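D-ribulose-5-phosphate 3-epimerase, putative (Plasmodium falciparum, PDB 1TQX) probably catalyses the interconversion of D-ribulose 5-phosphate and D-xylulose 5-phosphate, using one bound divalent metal ion per subunit. Local coordinates at residues V164-V178 with I189-G201. Sequence-based numbering, arbitrary orientation.
With SO4 (sulfate ion), chain C.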
ATOM      1  N   VAL A 164       1.815   9.488  10.703  1.00 26.57           N
ATOM      2  CA  VAL A 164       1.930  10.157   9.412  1.00 25.57           C
ATOM      3  C   VAL A 164       2.666  11.491   9.546  1.00 26.67           C
ATOM      4  O   VAL A 164       3.582  11.772   8.773  1.00 25.53           O
ATOM      5  CB  VAL A 164       0.532  10.395   8.783  1.00 25.61           C
ATOM      6  CG1 VAL A 164       0.672  11.102   7.434  1.00 23.28           C
ATOM      7  CG2 VAL A 164      -0.194   9.058   8.601  1.00 25.40           C
ATOM      8  N   SER A 165       2.275  12.311  10.521  1.00 26.70           N
ATOM      9  CA  SER A 165       2.934  13.604  10.721  1.00 27.96           C
ATOM     10  C   SER A 165       4.413  13.426  11.061  1.00 27.81           C
ATOM     11  O   SER A 165       5.262  14.163  10.560  1.00 29.03           O
ATOM     12  CB  SER A 165       2.244  14.401  11.830  1.00 27.68           C
ATOM     13  OG  SER A 165       0.962  14.833  11.417  1.00 30.51           O
ATOM     14  N   PHE A 166       4.717  12.447  11.910  1.00 28.03           N
ATOM     15  CA  PHE A 166       6.101  12.168  12.289  1.00 29.29           C
ATOM     16  C   PHE A 166       6.965  11.905  11.055  1.00 28.85           C
ATOM     17  O   PHE A 166       8.032  12.493  10.895  1.00 28.77           O
ATOM     18  CB  PHE A 166       6.167  10.940  13.203  1.00 29.01           C
ATOM     19  CG  PHE A 166       7.568  10.478  13.495  1.00 31.12           C
ATOM     20  CD1 PHE A 166       8.326  11.090  14.491  1.00 32.76           C
ATOM     21  CD2 PHE A 166       8.143   9.445  12.757  1.00 30.75           C
ATOM     22  CE1 PHE A 166       9.639  10.681  14.748  1.00 33.29           C
ATOM     23  CE2 PHE A 166       9.455   9.030  13.007  1.00 32.59           C
ATOM     24  CZ  PHE A 166      10.201   9.648  14.003  1.00 33.00           C
ATOM     25  N   LEU A 167       6.495  11.009  10.189  1.00 28.72           N
ATOM     26  CA  LEU A 167       7.225  10.645   8.979  1.00 28.24           C
ATOM     27  C   LEU A 167       7.407  11.795   7.992  1.00 28.58           C
ATOM     28  O   LEU A 167       8.507  12.008   7.486  1.00 27.78           O
ATOM     29  CB  LEU A 167       6.530   9.468   8.281  1.00 27.11           C
ATOM     30  CG  LEU A 167       6.538   8.128   9.027  1.00 24.72           C
ATOM     31  CD1 LEU A 167       5.537   7.177   8.397  1.00 23.14           C
ATOM     32  CD2 LEU A 167       7.936   7.532   8.992  1.00 24.85           C
ATOM     33  N   ARG A 168       6.339  12.537   7.713  1.00 28.85           N
ATOM     34  CA  ARG A 168       6.443  13.648   6.770  1.00 30.91           C
ATOM     35  C   ARG A 168       7.400  14.730   7.258  1.00 32.57           C
ATOM     36  O   ARG A 168       8.146  15.311   6.473  1.00 33.17           O
ATOM     37  CB  ARG A 168       5.068  14.274   6.508  1.00 29.25           C
ATOM     38  CG  ARG A 168       5.106  15.469   5.554  1.00 27.48           C
ATOM     39  CD  ARG A 168       5.739  15.084   4.219  1.00 29.17           C
ATOM     40  NE  ARG A 168       4.953  14.080   3.503  1.00 27.54           N
ATOM     41  CZ  ARG A 168       5.477  13.030   2.876  1.00 28.09           C
ATOM     42  NH1 ARG A 168       6.789  12.842   2.882  1.00 25.39           N
ATOM     43  NH2 ARG A 168       4.692  12.170   2.238  1.00 27.91           N
ATOM     44  N   LYS A 169       7.378  14.997   8.557  1.00 34.85           N
ATOM     45  CA  LYS A 169       8.242  16.022   9.129  1.00 36.87           C
ATOM     46  C   LYS A 169       9.720  15.641   9.061  1.00 36.21           C
ATOM     47  O   LYS A 169      10.575  16.485   8.785  1.00 34.45           O
ATOM     48  CB  LYS A 169       7.847  16.291  10.584  1.00 38.93           C
ATOM     49  CG  LYS A 169       8.592  17.453  11.229  1.00 44.08           C
ATOM     50  CD  LYS A 169       8.053  17.747  12.625  1.00 47.07           C
ATOM     51  CE  LYS A 169       8.726  18.967  13.248  1.00 49.99           C
ATOM     52  NZ  LYS A 169      10.197  18.794  13.389  1.00 50.78           N
ATOM     53  N   LYS A 170      10.011  14.365   9.299  1.00 35.32           N
ATOM     54  CA  LYS A 170      11.384  13.874   9.292  1.00 35.07           C
ATOM     55  C   LYS A 170      11.914  13.530   7.901  1.00 34.69           C
ATOM     56  O   LYS A 170      13.103  13.692   7.630  1.00 33.01           O
ATOM     57  CB  LYS A 170      11.492  12.647  10.207  1.00 36.88           C
ATOM     58  CG  LYS A 170      12.914  12.161  10.473  1.00 37.19           C
ATOM     59  CD  LYS A 170      12.912  11.061  11.531  1.00 37.56           C
ATOM     60  CE  LYS A 170      14.314  10.528  11.801  1.00 37.85           C
ATOM     61  NZ  LYS A 170      15.213  11.567  12.378  1.00 37.13           N
ATOM     62  N   TYR A 171      11.034  13.055   7.026  1.00 33.49           N
ATOM     63  CA  TYR A 171      11.436  12.678   5.675  1.00 33.04           C
ATOM     64  C   TYR A 171      10.522  13.333   4.642  1.00 34.42           C
ATOM     65  O   TYR A 171       9.470  12.793   4.303  1.00 32.88           O
ATOM     66  CB  TYR A 171      11.388  11.151   5.519  1.00 31.61           C
ATOM     67  CG  TYR A 171      12.119  10.377   6.593  1.00 29.63           C
ATOM     68  CD1 TYR A 171      11.446   9.891   7.710  1.00 29.15           C
ATOM     69  CD2 TYR A 171      13.485  10.114   6.485  1.00 30.10           C
ATOM     70  CE1 TYR A 171      12.112   9.156   8.693  1.00 28.46           C
ATOM     71  CE2 TYR A 171      14.162   9.380   7.466  1.00 27.47           C
ATOM     72  CZ  TYR A 171      13.468   8.903   8.564  1.00 29.20           C
ATOM     73  OH  TYR A 171      14.117   8.165   9.530  1.00 26.50           O
ATOM     74  N   LYS A 172      10.934  14.488   4.128  1.00 35.41           N
ATOM     75  CA  LYS A 172      10.117  15.216   3.162  1.00 37.04           C
ATOM     76  C   LYS A 172       9.895  14.551   1.803  1.00 35.54           C
ATOM     77  O   LYS A 172       8.886  14.811   1.153  1.00 36.45           O
ATOM     78  CB  LYS A 172      10.677  16.631   2.961  1.00 40.97           C
ATOM     79  CG  LYS A 172      12.127  16.689   2.516  1.00 45.31           C
ATOM     80  CD  LYS A 172      12.595  18.130   2.271  1.00 50.63           C
ATOM     81  CE  LYS A 172      12.726  18.938   3.562  1.00 52.98           C
ATOM     82  NZ  LYS A 172      11.420  19.254   4.208  1.00 55.42           N
ATOM     83  N   ASN A 173      10.813  13.692   1.373  1.00 34.11           N
ATOM     84  CA  ASN A 173      10.667  13.031   0.075  1.00 33.85           C
ATOM     85  C   ASN A 173      10.146  11.600   0.160  1.00 31.73           C
ATOM     86  O   ASN A 173      10.004  10.923  -0.857  1.00 30.36           O
ATOM     87  CB  ASN A 173      12.000  13.028  -0.677  1.00 37.43           C
ATOM     88  CG  ASN A 173      12.452  14.419  -1.065  1.00 40.60           C
ATOM     89  OD1 ASN A 173      11.716  15.164  -1.716  1.00 42.41           O
ATOM     90  ND2 ASN A 173      13.668  14.777  -0.670  1.00 43.07           N
ATOM     91  N   LEU A 174       9.863  11.142   1.369  1.00 28.75           N
ATOM     92  CA  LEU A 174       9.364   9.787   1.556  1.00 27.47           C
ATOM     93  C   LEU A 174       7.888   9.667   1.184  1.00 26.77           C
ATOM     94  O   LEU A 174       7.071  10.512   1.556  1.00 26.24           O
ATOM     95  CB  LEU A 174       9.557   9.367   3.013  1.00 26.55           C
ATOM     96  CG  LEU A 174       8.980   8.023   3.456  1.00 25.91           C
ATOM     97  CD1 LEU A 174       9.735   6.874   2.785  1.00 24.06           C
ATOM     98  CD2 LEU A 174       9.088   7.918   4.968  1.00 26.22           C
ATOM     99  N   ASN A 175       7.554   8.626   0.428  1.00 25.38           N
ATOM    100  CA  ASN A 175       6.162   8.381   0.055  1.00 25.46           C
ATOM    101  C   ASN A 175       5.490   7.802   1.299  1.00 24.22           C
ATOM    102  O   ASN A 175       5.986   6.840   1.891  1.00 23.29           O
ATOM    103  CB  ASN A 175       6.069   7.364  -1.095  1.00 24.98           C
ATOM    104  CG  ASN A 175       6.464   7.955  -2.442  1.00 27.04           C
ATOM    105  OD1 ASN A 175       5.771   8.822  -2.980  1.00 27.21           O
ATOM    106  ND2 ASN A 175       7.580   7.483  -2.994  1.00 23.09           N
ATOM    107  N   ILE A 176       4.379   8.406   1.709  1.00 23.76           N
ATOM    108  CA  ILE A 176       3.649   7.929   2.878  1.00 23.31           C
ATOM    109  C   ILE A 176       2.283   7.458   2.403  1.00 22.51           C
ATOM    110  O   ILE A 176       1.491   8.225   1.855  1.00 21.45           O
ATOM    111  CB  ILE A 176       3.506   9.031   3.946  1.00 23.04           C
ATOM    112  CG1 ILE A 176       4.898   9.460   4.431  1.00 23.31           C
ATOM    113  CG2 ILE A 176       2.691   8.506   5.128  1.00 24.57           C
ATOM    114  CD1 ILE A 176       4.903  10.687   5.335  1.00 24.77           C
ATOM    115  N   GLN A 177       2.031   6.174   2.613  1.00 22.83           N
ATOM    116  CA  GLN A 177       0.805   5.527   2.175  1.00 21.24           C
ATOM    117  C   GLN A 177      -0.082   5.165   3.370  1.00 21.54           C
ATOM    118  O   GLN A 177       0.412   4.738   4.413  1.00 21.18           O
ATOM    119  CB  GLN A 177       1.200   4.271   1.376  1.00 21.60           C
ATOM    120  CG  GLN A 177       0.073   3.513   0.714  1.00 21.18           C
ATOM    121  CD  GLN A 177       0.593   2.370  -0.140  1.00 23.46           C
ATOM    122  OE1 GLN A 177       1.449   1.600   0.299  1.00 23.72           O
ATOM    123  NE2 GLN A 177       0.077   2.248  -1.361  1.00 19.77           N
ATOM    124  N   VAL A 178      -1.390   5.367   3.227  1.00 20.93           N
ATOM    125  CA  VAL A 178      -2.331   5.038   4.295  1.00 21.16           C
ATOM    126  C   VAL A 178      -3.251   3.973   3.738  1.00 21.56           C
ATOM    127  O   VAL A 178      -3.614   4.009   2.564  1.00 21.11           O
ATOM    128  CB  VAL A 178      -3.132   6.275   4.777  1.00 21.03           C
ATOM    129  CG1 VAL A 178      -2.208   7.183   5.578  1.00 21.81           C
ATOM    130  CG2 VAL A 178      -3.722   7.028   3.595  1.00 22.87           C
ATOM    131  N   ILE A 189      -8.162  14.095   5.682  1.00 26.70           N
ATOM    132  CA  ILE A 189      -7.502  14.089   6.980  1.00 25.88           C
ATOM    133  C   ILE A 189      -6.085  13.525   6.859  1.00 26.18           C
ATOM    134  O   ILE A 189      -5.134  14.090   7.405  1.00 25.82           O
ATOM    135  CB  ILE A 189      -8.281  13.235   7.999  1.00 26.59           C
ATOM    136  CG1 ILE A 189      -9.597  13.927   8.368  1.00 28.77           C
ATOM    137  CG2 ILE A 189      -7.424  12.993   9.239  1.00 25.78           C
ATOM    138  CD1 ILE A 189     -10.480  13.103   9.291  1.00 28.55           C
ATOM    139  N   SER A 190      -5.946  12.408   6.150  1.00 23.73           N
ATOM    140  CA  SER A 190      -4.633  11.789   5.987  1.00 23.57           C
ATOM    141  C   SER A 190      -3.660  12.705   5.252  1.00 23.54           C
ATOM    142  O   SER A 190      -2.504  12.838   5.650  1.00 25.32           O
ATOM    143  CB  SER A 190      -4.769  10.455   5.248  1.00 21.79           C
ATOM    144  OG  SER A 190      -5.464   9.511   6.047  1.00 21.71           O
ATOM    145  N   ALA A 191      -4.128  13.339   4.184  1.00 23.23           N
ATOM    146  CA  ALA A 191      -3.279  14.237   3.417  1.00 24.51           C
ATOM    147  C   ALA A 191      -2.839  15.458   4.234  1.00 26.24           C
ATOM    148  O   ALA A 191      -1.728  15.960   4.057  1.00 27.10           O
ATOM    149  CB  ALA A 191      -4.006  14.687   2.148  1.00 23.99           C
ATOM    150  N   SER A 192      -3.702  15.929   5.132  1.00 27.04           N
ATOM    151  CA  SER A 192      -3.377  17.098   5.950  1.00 28.09           C
ATOM    152  C   SER A 192      -2.227  16.795   6.902  1.00 28.76           C
ATOM    153  O   SER A 192      -1.546  17.706   7.382  1.00 28.97           O
ATOM    154  CB  SER A 192      -4.605  17.563   6.747  1.00 28.92           C
ATOM    155  OG  SER A 192      -4.879  16.707   7.843  1.00 28.94           O
ATOM    156  N   HIS A 193      -2.008  15.510   7.166  1.00 28.39           N
ATOM    157  CA  HIS A 193      -0.933  15.084   8.055  1.00 28.44           C
ATOM    158  C   HIS A 193       0.334  14.694   7.289  1.00 28.24           C
ATOM    159  O   HIS A 193       1.384  14.489   7.896  1.00 29.40           O
ATOM    160  CB  HIS A 193      -1.406  13.918   8.933  1.00 29.68           C
ATOM    161  CG  HIS A 193      -2.318  14.331  10.048  1.00 31.78           C
ATOM    162  ND1 HIS A 193      -1.857  14.660  11.307  1.00 32.71           N
ATOM    163  CD2 HIS A 193      -3.664  14.485  10.092  1.00 31.86           C
ATOM    164  CE1 HIS A 193      -2.877  14.996  12.075  1.00 32.53           C
ATOM    165  NE2 HIS A 193      -3.986  14.899  11.361  1.00 33.31           N
ATOM    166  N   GLY A 194       0.240  14.590   5.963  1.00 26.09           N
ATOM    167  CA  GLY A 194       1.414  14.248   5.176  1.00 25.61           C
ATOM    168  C   GLY A 194       1.319  13.079   4.204  1.00 24.76           C
ATOM    169  O   GLY A 194       2.250  12.847   3.429  1.00 24.80           O
ATOM    170  N   ALA A 195       0.215  12.341   4.227  1.00 22.47           N
ATOM    171  CA  ALA A 195       0.064  11.203   3.318  1.00 24.22           C
ATOM    172  C   ALA A 195      -0.073  11.659   1.870  1.00 23.30           C
ATOM    173  O   ALA A 195      -0.751  12.649   1.594  1.00 24.82           O
ATOM    174  CB  ALA A 195      -1.158  10.368   3.719  1.00 22.28           C
ATOM    175  N   ASN A 196       0.571  10.948   0.944  1.00 22.68           N
ATOM    176  CA  ASN A 196       0.475  11.304  -0.472  1.00 22.28           C
ATOM    177  C   ASN A 196       0.001  10.146  -1.356  1.00 22.70           C
ATOM    178  O   ASN A 196      -0.283  10.335  -2.536  1.00 21.42           O
ATOM    179  CB  ASN A 196       1.809  11.860  -1.005  1.00 21.07           C
ATOM    180  CG  ASN A 196       2.932  10.838  -0.980  1.00 22.02           C
ATOM    181  OD1 ASN A 196       3.377  10.417   0.084  1.00 22.31           O
ATOM    182  ND2 ASN A 196       3.405  10.445  -2.162  1.00 22.13           N
ATOM    183  N   ILE A 197      -0.078   8.949  -0.784  1.00 22.77           N
ATOM    184  CA  ILE A 197      -0.553   7.784  -1.519  1.00 22.20           C
ATOM    185  C   ILE A 197      -1.746   7.239  -0.745  1.00 21.51           C
ATOM    186  O   ILE A 197      -1.643   6.937   0.442  1.00 22.11           O
ATOM    187  CB  ILE A 197       0.534   6.702  -1.647  1.00 22.17           C
ATOM    188  CG1 ILE A 197       1.781   7.303  -2.311  1.00 24.20           C
ATOM    189  CG2 ILE A 197       0.004   5.538  -2.486  1.00 22.19           C
ATOM    190  CD1 ILE A 197       2.890   6.304  -2.546  1.00 26.77           C
ATOM    191  N   ILE A 198      -2.875   7.105  -1.428  1.00 20.78           N
ATOM    192  CA  ILE A 198      -4.099   6.654  -0.780  1.00 20.25           C
ATOM    193  C   ILE A 198      -4.609   5.303  -1.250  1.00 19.23           C
ATOM    194  O   ILE A 198      -4.953   5.138  -2.421  1.00 20.16           O
ATOM    195  CB  ILE A 198      -5.224   7.684  -1.009  1.00 21.15           C
ATOM    196  CG1 ILE A 198      -4.732   9.084  -0.621  1.00 20.84           C
ATOM    197  CG2 ILE A 198      -6.479   7.271  -0.234  1.00 22.44           C
ATOM    198  CD1 ILE A 198      -4.307   9.229   0.829  1.00 22.36           C
ATOM    199  N   VAL A 199      -4.669   4.340  -0.339  1.00 18.95           N
ATOM    200  CA  VAL A 199      -5.197   3.026  -0.686  1.00 18.17           C
ATOM    201  C   VAL A 199      -6.654   3.010  -0.236  1.00 19.15           C
ATOM    202  O   VAL A 199      -6.948   3.212   0.944  1.00 20.34           O
ATOM    203  CB  VAL A 199      -4.433   1.894   0.037  1.00 17.95           C
ATOM    204  CG1 VAL A 199      -5.134   0.558  -0.203  1.00 18.62           C
ATOM    205  CG2 VAL A 199      -3.000   1.835  -0.468  1.00 17.03           C
ATOM    206  N   ALA A 200      -7.566   2.770  -1.168  1.00 20.15           N
ATOM    207  CA  ALA A 200      -8.986   2.747  -0.837  1.00 21.59           C
ATOM    208  C   ALA A 200      -9.649   1.551  -1.494  1.00 21.07           C
ATOM    209  O   ALA A 200      -9.463   1.305  -2.684  1.00 21.53           O
ATOM    210  CB  ALA A 200      -9.655   4.044  -1.310  1.00 21.17           C
ATOM    211  N   GLY A 201     -10.427   0.810  -0.715  1.00 22.01           N
ATOM    212  CA  GLY A 201     -11.103  -0.350  -1.259  1.00 22.05           C
ATOM    213  C   GLY A 201     -12.592  -0.125  -1.403  1.00 23.57           C
ATOM    214  O   GLY A 201     -13.084   0.226  -2.477  1.00 22.03           O
TER
HETATM  215  S   SO4 C2224     -10.944  -0.530   3.005  1.00 34.29           S
HETATM  216  O1  SO4 C2224     -10.079  -0.059   1.907  1.00 37.64           O
HETATM  217  O2  SO4 C2224     -10.109  -1.094   4.081  1.00 36.30           O
HETATM  218  O3  SO4 C2224     -11.700   0.603   3.551  1.00 38.65           O
HETATM  219  O4  SO4 C2224     -11.882  -1.550   2.493  1.00 36.07           O
HETATM  220  O   HOH W   1       1.398  17.243   9.919  1.00 47.75           O
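R168 and G194 make a polar link between the two helix ends. The arginine chain bends at chi2 and chi3 (57° and 64°), which carries the guanidinium off the side of its helix and brings NE and NH2 side-on to G194 O, NH2 at 2.8 Å. NH1 and NH2 meanwhile clasp L174 O end-on; an arginine, with several N-H groups, can serve two carbonyls at once, while I176 CD1 lies over a face of the guanidinium. Glycine suits position 194: it closes helix 184-193 in a Schellman motif with positive phi, and a CB would strike R168 CB. H193, next to that glycine, donates in its ring plane from ND1 to the OG of S165 (2.8 Å), one turn before R168.

N196 uses both ends of its amide. OD1 accepts a hydrogen bond from I176 N at 2.8 Å, nearly straight (170°), as a strand carbonyl might, and ND2 reaches a lone pair of N175 OD1 at 3.0 Å, the two amides almost coplanar. I176 O accepts from both N196 N (3.0 Å) and I197 N (3.2 Å); parallel strand bonding then continues from I197 O to V178 N and from V178 O to V199 N (3.1 Å).

Among apolar groups, V178 CG1 meets A195 CB and CG2 meets I198 CD1 (3.6 Å), the beta-branched V178 and I198 packing with the small A195 on the sheet face turned to the helices. On the barrel-inner face Q177 lies across I197 and V199, its NE2 hydrogen-bonded to D68 OD2.

The contact pairs the two strands of the TIM-barrel beta-alpha-beta unit 175-179, 184-193, 197-200 and packs helix 161-170 against the end of helix 184-193. Strand 141-145 flanks 175-179, strand 7-10 flanks 197-200, and V199 packs on the zinc ligand H36.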